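Local coordinates for phosphotriesterase homology protein (PDB 1BF6) that hydrolyses phosphorylated glyceryl acetates and also aromatic acetates and propionates, as a monomeric zinc-dependent esterase of the phosphotriesterase family with two zinc ions per subunit, at residues G120-I125 with I141-A146; D106-G111 with T150-S155. One frame throughout, in Å; residues are numbered along the deposited sequence.

Interaction 1: residues G120-I125 with I141-A146. With ZN (zinc ion), chain C; ZN (zinc ion), chain D.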
ATOM      1  N   GLY A 120     -11.676  -1.116   3.424  1.00  9.27           N
ATOM      2  CA  GLY A 120     -11.645  -2.431   2.817  1.00  6.66           C
ATOM      3  C   GLY A 120     -10.389  -3.222   3.118  1.00  8.67           C
ATOM      4  O   GLY A 120     -10.283  -4.381   2.710  1.00 10.89           O
ATOM      5  N   ILE A 121      -9.441  -2.625   3.847  1.00  6.36           N
ATOM      6  CA  ILE A 121      -8.179  -3.284   4.182  1.00  6.95           C
ATOM      7  C   ILE A 121      -7.609  -2.647   5.460  1.00  5.93           C
ATOM      8  O   ILE A 121      -7.938  -1.503   5.775  1.00  8.06           O
ATOM      9  CB  ILE A 121      -7.147  -3.139   2.987  1.00  7.47           C
ATOM     10  CG1 ILE A 121      -5.937  -4.052   3.173  1.00  9.16           C
ATOM     11  CG2 ILE A 121      -6.689  -1.684   2.842  1.00  8.37           C
ATOM     12  CD1 ILE A 121      -5.089  -4.209   1.902  1.00 10.91           C
ATOM     13  N   ILE A 122      -6.852  -3.428   6.225  1.00  6.99           N
ATOM     14  CA  ILE A 122      -6.205  -2.959   7.463  1.00  7.79           C
ATOM     15  C   ILE A 122      -4.835  -2.567   6.949  1.00  6.42           C
ATOM     16  O   ILE A 122      -3.994  -3.421   6.642  1.00  6.76           O
ATOM     17  CB  ILE A 122      -6.078  -4.084   8.506  1.00  7.88           C
ATOM     18  CG1 ILE A 122      -7.472  -4.553   8.943  1.00  8.59           C
ATOM     19  CG2 ILE A 122      -5.206  -3.622   9.681  1.00  5.51           C
ATOM     20  CD1 ILE A 122      -7.482  -5.959   9.460  1.00  6.91           C
ATOM     21  N   ALA A 123      -4.571  -1.269   6.929  1.00  6.94           N
ATOM     22  CA  ALA A 123      -3.315  -0.838   6.300  1.00  8.40           C
ATOM     23  C   ALA A 123      -3.000   0.630   6.609  1.00  9.27           C
ATOM     24  O   ALA A 123      -3.915   1.280   7.061  1.00  7.72           O
ATOM     25  CB  ALA A 123      -3.563  -0.872   4.775  1.00  8.19           C
ATOM     26  N   GLU A 124      -1.959   1.338   6.166  1.00  7.72           N
ATOM     27  CA  GLU A 124      -0.673   0.800   6.098  1.00  7.79           C
ATOM     28  C   GLU A 124      -0.084   0.615   7.502  1.00 10.45           C
ATOM     29  O   GLU A 124       0.003   1.654   8.170  1.00 10.06           O
ATOM     30  CB  GLU A 124       0.429   1.330   5.143  1.00  7.73           C
ATOM     31  CG  GLU A 124       0.773   2.814   5.393  1.00  7.70           C
ATOM     32  CD  GLU A 124       1.896   3.172   4.345  1.00  6.55           C
ATOM     33  OE1 GLU A 124       2.771   2.414   4.645  1.00  9.06           O
ATOM     34  OE2 GLU A 124       1.378   4.098   3.761  1.00  4.46           O
ATOM     35  N   ILE A 125       0.042  -0.613   7.989  1.00 10.62           N
ATOM     36  CA  ILE A 125       0.558  -0.790   9.332  1.00 10.69           C
ATOM     37  C   ILE A 125       2.050  -1.005   9.267  1.00 10.56           C
ATOM     38  O   ILE A 125       2.540  -1.955   8.654  1.00 10.44           O
ATOM     39  CB  ILE A 125      -0.239  -1.872  10.123  1.00 11.31           C
ATOM     40  CG1 ILE A 125      -0.093  -3.247   9.497  1.00 13.44           C
ATOM     41  CG2 ILE A 125      -1.745  -1.503  10.128  1.00 12.67           C
ATOM     42  CD1 ILE A 125      -0.720  -4.356  10.352  1.00 15.11           C
ATOM     43  N   ILE A 141      -0.669  -6.607  16.623  1.00  7.52           N
ATOM     44  CA  ILE A 141      -1.518  -7.605  17.288  1.00  6.95           C
ATOM     45  C   ILE A 141      -2.991  -7.220  17.111  1.00  6.65           C
ATOM     46  O   ILE A 141      -3.837  -8.074  16.824  1.00  7.00           O
ATOM     47  CB  ILE A 141      -1.143  -7.780  18.780  1.00  6.42           C
ATOM     48  CG1 ILE A 141       0.248  -8.394  18.864  1.00  6.79           C
ATOM     49  CG2 ILE A 141      -2.169  -8.690  19.487  1.00  7.14           C
ATOM     50  CD1 ILE A 141       0.902  -8.309  20.217  1.00  7.11           C
ATOM     51  N   ALA A 142      -3.287  -5.923  17.228  1.00  6.38           N
ATOM     52  CA  ALA A 142      -4.637  -5.421  17.045  1.00  5.18           C
ATOM     53  C   ALA A 142      -5.086  -5.700  15.609  1.00  6.20           C
ATOM     54  O   ALA A 142      -6.236  -6.049  15.374  1.00  5.32           O
ATOM     55  CB  ALA A 142      -4.689  -3.923  17.329  1.00  7.52           C
ATOM     56  N   ALA A 143      -4.166  -5.532  14.658  1.00  5.13           N
ATOM     57  CA  ALA A 143      -4.464  -5.770  13.245  1.00  6.02           C
ATOM     58  C   ALA A 143      -4.843  -7.246  13.058  1.00  4.86           C
ATOM     59  O   ALA A 143      -5.842  -7.552  12.409  1.00  5.10           O
ATOM     60  CB  ALA A 143      -3.253  -5.401  12.377  1.00  5.08           C
ATOM     61  N   ALA A 144      -4.074  -8.130  13.694  1.00  7.48           N
ATOM     62  CA  ALA A 144      -4.310  -9.565  13.651  1.00  8.43           C
ATOM     63  C   ALA A 144      -5.722  -9.828  14.178  1.00  9.83           C
ATOM     64  O   ALA A 144      -6.523 -10.472  13.506  1.00 11.22           O
ATOM     65  CB  ALA A 144      -3.277 -10.282  14.484  1.00  6.74           C
ATOM     66  N   LEU A 145      -6.057  -9.258  15.339  1.00  9.86           N
ATOM     67  CA  LEU A 145      -7.390  -9.439  15.925  1.00  9.15           C
ATOM     68  C   LEU A 145      -8.500  -8.960  15.001  1.00  9.14           C
ATOM     69  O   LEU A 145      -9.517  -9.643  14.842  1.00  7.09           O
ATOM     70  CB  LEU A 145      -7.499  -8.712  17.270  1.00 10.63           C
ATOM     71  CG  LEU A 145      -6.511  -9.200  18.332  1.00 13.23           C
ATOM     72  CD1 LEU A 145      -6.726  -8.435  19.649  1.00 13.20           C
ATOM     73  CD2 LEU A 145      -6.671 -10.715  18.533  1.00 12.55           C
ATOM     74  N   ALA A 146      -8.318  -7.787  14.389  1.00  7.88           N
ATOM     75  CA  ALA A 146      -9.332  -7.242  13.482  1.00  8.53           C
ATOM     76  C   ALA A 146      -9.487  -8.117  12.227  1.00  7.83           C
ATOM     77  O   ALA A 146     -10.592  -8.286  11.712  1.00  7.56           O
ATOM     78  CB  ALA A 146      -8.987  -5.809  13.086  1.00  7.87           C
TER
HETATM   79 ZN    ZN C   1       2.441   4.806   1.755  1.00 12.00          ZN
HETATM   80 ZN    ZN D 293       4.613   3.220   3.752  1.00 15.00          ZN
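Ile-122 and Ala-143 face each other with CA atoms 6.7 Å apart where strand 122-125 and helix 141-146 run almost antiparallel, their axes at 165° and 9.7 Å apart at closest. Ile-122 reaches the helix with two branches. With chi1 at -64° CG1 lies beside the backbone N, which puts CG2 anti to it and against Ala-143 CB at 3.8 Å, while the other branch brings CD1 up against the helix, 3.7 Å from Ala-143 O and 3.9 Å from Ala-146 CB. Those two alanines sit three residues apart on one face of the helix, and their methyls are what the longer isoleucines meet. Ile-125 comes at Ala-143 from further along the strand: with chi1 64°, its CG1 is flanked by the backbone N and the carbonyl carbon, and CD1 ends 3.4 Å from Ala-143 CB, a close approach for two methyl carbons.

This is the strand-to-helix half of a beta-alpha-beta unit in the TIM-type barrel, made by strand 122-126, helix 134-150 and strand 154-157. Ile-154 of the neighbouring strand 154-157 touches both isoleucines and extends the apolar layer, and helix 97-109 covers the flank of the helix at Ala-142. The peptide bond between Ala-123 and Glu-124 is cis, a break in regular strand geometry consistent with both isoleucines turning to the helix although they are three residues apart. Glu-124 turns the other way, into the barrel, where its carboxylate bridges the two zinc ions: OE2 binds the ion of chain C at 2.4 Å and OE1 that of chain D at 2.2 Å. His-11, His-13 and Asp-242 complete the first site, His-157 and His-185 the second.

Interaction 2: residues D106-G111 with T150-S155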
ATOM      1  N   ASP A 106     -14.776  -1.529  13.333  1.00  3.76           N
ATOM      2  CA  ASP A 106     -15.883  -0.621  13.048  1.00  4.05           C
ATOM      3  C   ASP A 106     -15.638   0.230  11.797  1.00  5.00           C
ATOM      4  O   ASP A 106     -16.581   0.662  11.145  1.00  5.82           O
ATOM      5  CB  ASP A 106     -16.167   0.297  14.234  1.00  7.31           C
ATOM      6  CG  ASP A 106     -16.739  -0.446  15.448  1.00 10.90           C
ATOM      7  OD1 ASP A 106     -17.024  -1.663  15.374  1.00  9.61           O
ATOM      8  OD2 ASP A 106     -16.887   0.211  16.494  1.00 12.32           O
ATOM      9  N   GLU A 107     -14.379   0.528  11.512  1.00  5.91           N
ATOM     10  CA  GLU A 107     -14.069   1.319  10.328  1.00  7.11           C
ATOM     11  C   GLU A 107     -14.337   0.469   9.086  1.00  7.34           C
ATOM     12  O   GLU A 107     -14.745   0.993   8.047  1.00  8.31           O
ATOM     13  CB  GLU A 107     -12.632   1.846  10.373  1.00  6.44           C
ATOM     14  CG  GLU A 107     -12.470   3.010  11.372  1.00  8.57           C
ATOM     15  CD  GLU A 107     -11.354   3.993  11.007  1.00  6.68           C
ATOM     16  OE1 GLU A 107     -10.272   3.557  10.562  1.00  8.81           O
ATOM     17  OE2 GLU A 107     -11.565   5.206  11.201  1.00  8.66           O
ATOM     18  N   ILE A 108     -14.179  -0.847   9.243  1.00  6.70           N
ATOM     19  CA  ILE A 108     -14.418  -1.828   8.180  1.00  7.70           C
ATOM     20  C   ILE A 108     -15.915  -2.111   8.020  1.00  9.05           C
ATOM     21  O   ILE A 108     -16.434  -2.149   6.900  1.00  8.82           O
ATOM     22  CB  ILE A 108     -13.690  -3.163   8.494  1.00  6.26           C
ATOM     23  CG1 ILE A 108     -12.197  -3.021   8.241  1.00  5.82           C
ATOM     24  CG2 ILE A 108     -14.302  -4.340   7.718  1.00  5.30           C
ATOM     25  CD1 ILE A 108     -11.379  -4.164   8.789  1.00  7.65           C
ATOM     26  N   GLU A 109     -16.613  -2.246   9.153  1.00  8.14           N
ATOM     27  CA  GLU A 109     -18.034  -2.582   9.177  1.00  8.16           C
ATOM     28  C   GLU A 109     -19.042  -1.453   9.076  1.00  7.72           C
ATOM     29  O   GLU A 109     -20.053  -1.604   8.401  1.00  9.82           O
ATOM     30  CB  GLU A 109     -18.375  -3.439  10.423  1.00  7.61           C
ATOM     31  CG  GLU A 109     -17.521  -4.685  10.618  1.00  7.85           C
ATOM     32  CD  GLU A 109     -17.917  -5.840   9.706  1.00  9.90           C
ATOM     33  OE1 GLU A 109     -18.476  -5.601   8.618  1.00 12.79           O
ATOM     34  OE2 GLU A 109     -17.669  -7.003  10.082  1.00 12.49           O
ATOM     35  N   GLN A 110     -18.797  -0.336   9.761  1.00  9.90           N
ATOM     36  CA  GLN A 110     -19.742   0.780   9.741  1.00 10.03           C
ATOM     37  C   GLN A 110     -19.395   1.929   8.793  1.00 10.38           C
ATOM     38  O   GLN A 110     -20.271   2.457   8.111  1.00 12.50           O
ATOM     39  CB  GLN A 110     -19.934   1.352  11.149  1.00 11.73           C
ATOM     40  CG  GLN A 110     -20.175   0.319  12.243  1.00 14.17           C
ATOM     41  CD  GLN A 110     -21.297  -0.648  11.916  1.00 11.66           C
ATOM     42  OE1 GLN A 110     -22.367  -0.256  11.429  1.00 12.03           O
ATOM     43  NE2 GLN A 110     -21.054  -1.930  12.174  1.00 14.20           N
ATOM     44  N   GLY A 111     -18.138   2.360   8.807  1.00 11.60           N
ATOM     45  CA  GLY A 111     -17.745   3.463   7.945  1.00 10.77           C
ATOM     46  C   GLY A 111     -16.584   4.271   8.488  1.00 11.11           C
ATOM     47  O   GLY A 111     -16.145   4.095   9.635  1.00  9.79           O
ATOM     48  N   THR A 150     -12.847 -10.022  10.817  1.00 10.05           N
ATOM     49  CA  THR A 150     -13.451  -9.554   9.566  1.00  8.76           C
ATOM     50  C   THR A 150     -12.962 -10.216   8.292  1.00  7.45           C
ATOM     51  O   THR A 150     -13.620 -10.116   7.260  1.00  7.13           O
ATOM     52  CB  THR A 150     -13.243  -8.032   9.386  1.00  7.87           C
ATOM     53  OG1 THR A 150     -11.843  -7.768   9.230  1.00  6.65           O
ATOM     54  CG2 THR A 150     -13.793  -7.262  10.593  1.00  7.80           C
ATOM     55  N   GLY A 151     -11.791 -10.826   8.356  1.00  7.64           N
ATOM     56  CA  GLY A 151     -11.227 -11.471   7.187  1.00  9.02           C
ATOM     57  C   GLY A 151     -10.582 -10.495   6.210  1.00 10.23           C
ATOM     58  O   GLY A 151      -9.997 -10.939   5.226  1.00 11.37           O
ATOM     59  N   ARG A 152     -10.687  -9.185   6.453  1.00  8.33           N
ATOM     60  CA  ARG A 152     -10.067  -8.213   5.538  1.00  8.82           C
ATOM     61  C   ARG A 152      -8.546  -8.352   5.613  1.00  8.24           C
ATOM     62  O   ARG A 152      -7.973  -8.546   6.697  1.00  9.67           O
ATOM     63  CB  ARG A 152     -10.517  -6.777   5.828  1.00  8.31           C
ATOM     64  CG  ARG A 152     -12.022  -6.535   5.706  1.00 12.22           C
ATOM     65  CD  ARG A 152     -12.631  -7.148   4.449  1.00 17.00           C
ATOM     66  NE  ARG A 152     -12.052  -6.613   3.220  1.00 21.52           N
ATOM     67  CZ  ARG A 152     -11.854  -7.319   2.104  1.00 24.59           C
ATOM     68  NH1 ARG A 152     -12.191  -8.602   2.048  1.00 24.38           N
ATOM     69  NH2 ARG A 152     -11.281  -6.748   1.049  1.00 22.43           N
ATOM     70  N   PRO A 153      -7.862  -8.263   4.461  1.00  6.27           N
ATOM     71  CA  PRO A 153      -6.406  -8.406   4.446  1.00  6.17           C
ATOM     72  C   PRO A 153      -5.615  -7.290   5.139  1.00  3.96           C
ATOM     73  O   PRO A 153      -6.149  -6.225   5.464  1.00  6.80           O
ATOM     74  CB  PRO A 153      -6.094  -8.514   2.944  1.00  8.12           C
ATOM     75  CG  PRO A 153      -7.093  -7.655   2.337  1.00  6.17           C
ATOM     76  CD  PRO A 153      -8.372  -7.986   3.106  1.00  9.43           C
ATOM     77  N   ILE A 154      -4.365  -7.597   5.436  1.00  5.25           N
ATOM     78  CA  ILE A 154      -3.444  -6.671   6.093  1.00  5.67           C
ATOM     79  C   ILE A 154      -2.353  -6.260   5.095  1.00  6.71           C
ATOM     80  O   ILE A 154      -1.758  -7.107   4.431  1.00  7.72           O
ATOM     81  CB  ILE A 154      -2.803  -7.355   7.329  1.00  7.92           C
ATOM     82  CG1 ILE A 154      -3.888  -7.610   8.385  1.00  5.90           C
ATOM     83  CG2 ILE A 154      -1.620  -6.545   7.872  1.00  4.27           C
ATOM     84  CD1 ILE A 154      -3.447  -8.526   9.503  1.00  8.45           C
ATOM     85  N   SER A 155      -2.097  -4.959   5.010  1.00  7.31           N
ATOM     86  CA  SER A 155      -1.082  -4.404   4.113  1.00  7.60           C
ATOM     87  C   SER A 155      -0.116  -3.587   4.972  1.00  6.40           C
ATOM     88  O   SER A 155      -0.527  -2.642   5.642  1.00  7.92           O
ATOM     89  CB  SER A 155      -1.753  -3.528   3.055  1.00  8.27           C
ATOM     90  OG  SER A 155      -0.790  -2.993   2.164  1.00  7.94           O
TER
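Ile-108, near the C-terminal end of helix 97-109, packs against Thr-150 and Arg-152 in the connection that leads from helix 134-150 into strand 154-157 of the TIM-type barrel. Gly-151, with positive phi, takes the chain out of helical geometry between them. With CG2 anti to the backbone N and CG1 beside it (chi1 -75°), the two branches of Ile-108 spread over the aliphatic start of Arg-152: CG2 lies 3.8 Å and CD1 3.9 Å from Arg-152 CG. Ile-108 and Thr-150 meet tip to tip, CD1 standing 3.7 Å from OG1. That hydroxyl is already engaged, bonded to Ala-146 O one helical turn back and accepting a weak but nearly straight bond from Arg-152 N (3.3 Å from Thr-150 OG1, 165° at the hydrogen). On the solvent side, the exposed Glu-109 bends at chi2 (-78°) and runs alongside Thr-150, pointing the other way, with OE2 3.9 Å from Thr-150 CG2. Replacing Ile-108 with an alanine would probably open a gap against Arg-152 CG and the Thr-150 side chain, since it lacks the CG2 and CD1 methyls that touch them. Bends at chi2 and chi3 fold Arg-152 so that NE bonds Gly-120 O and NH2 bonds Phe-290 O, while Pro-153 CD rests 3.7 Å above the centre of the Arg-152 guanidinium plane.

The two contacts lie about 8 Å apart, centre to centre, on one side of the barrel. In chain order the segments run 106-111, 120-125, 141-146 and 150-155, so the pair of interaction 1 falls between the two halves of interaction 2. Strands 122-126 and 154-157 are parallel neighbours in one sheet, and helix 134-150 links them. Besides the arginine bond to Gly-120, a backbone hydrogen bond ties the contacts together, Ser-155 N lying 2.9 Å from Ile-122 O. Ile-122 also touches Ile-108, so helices 97-109 and 134-150 both pack onto the outer face of the strand whose inner face carries the zinc-bridging Glu-124.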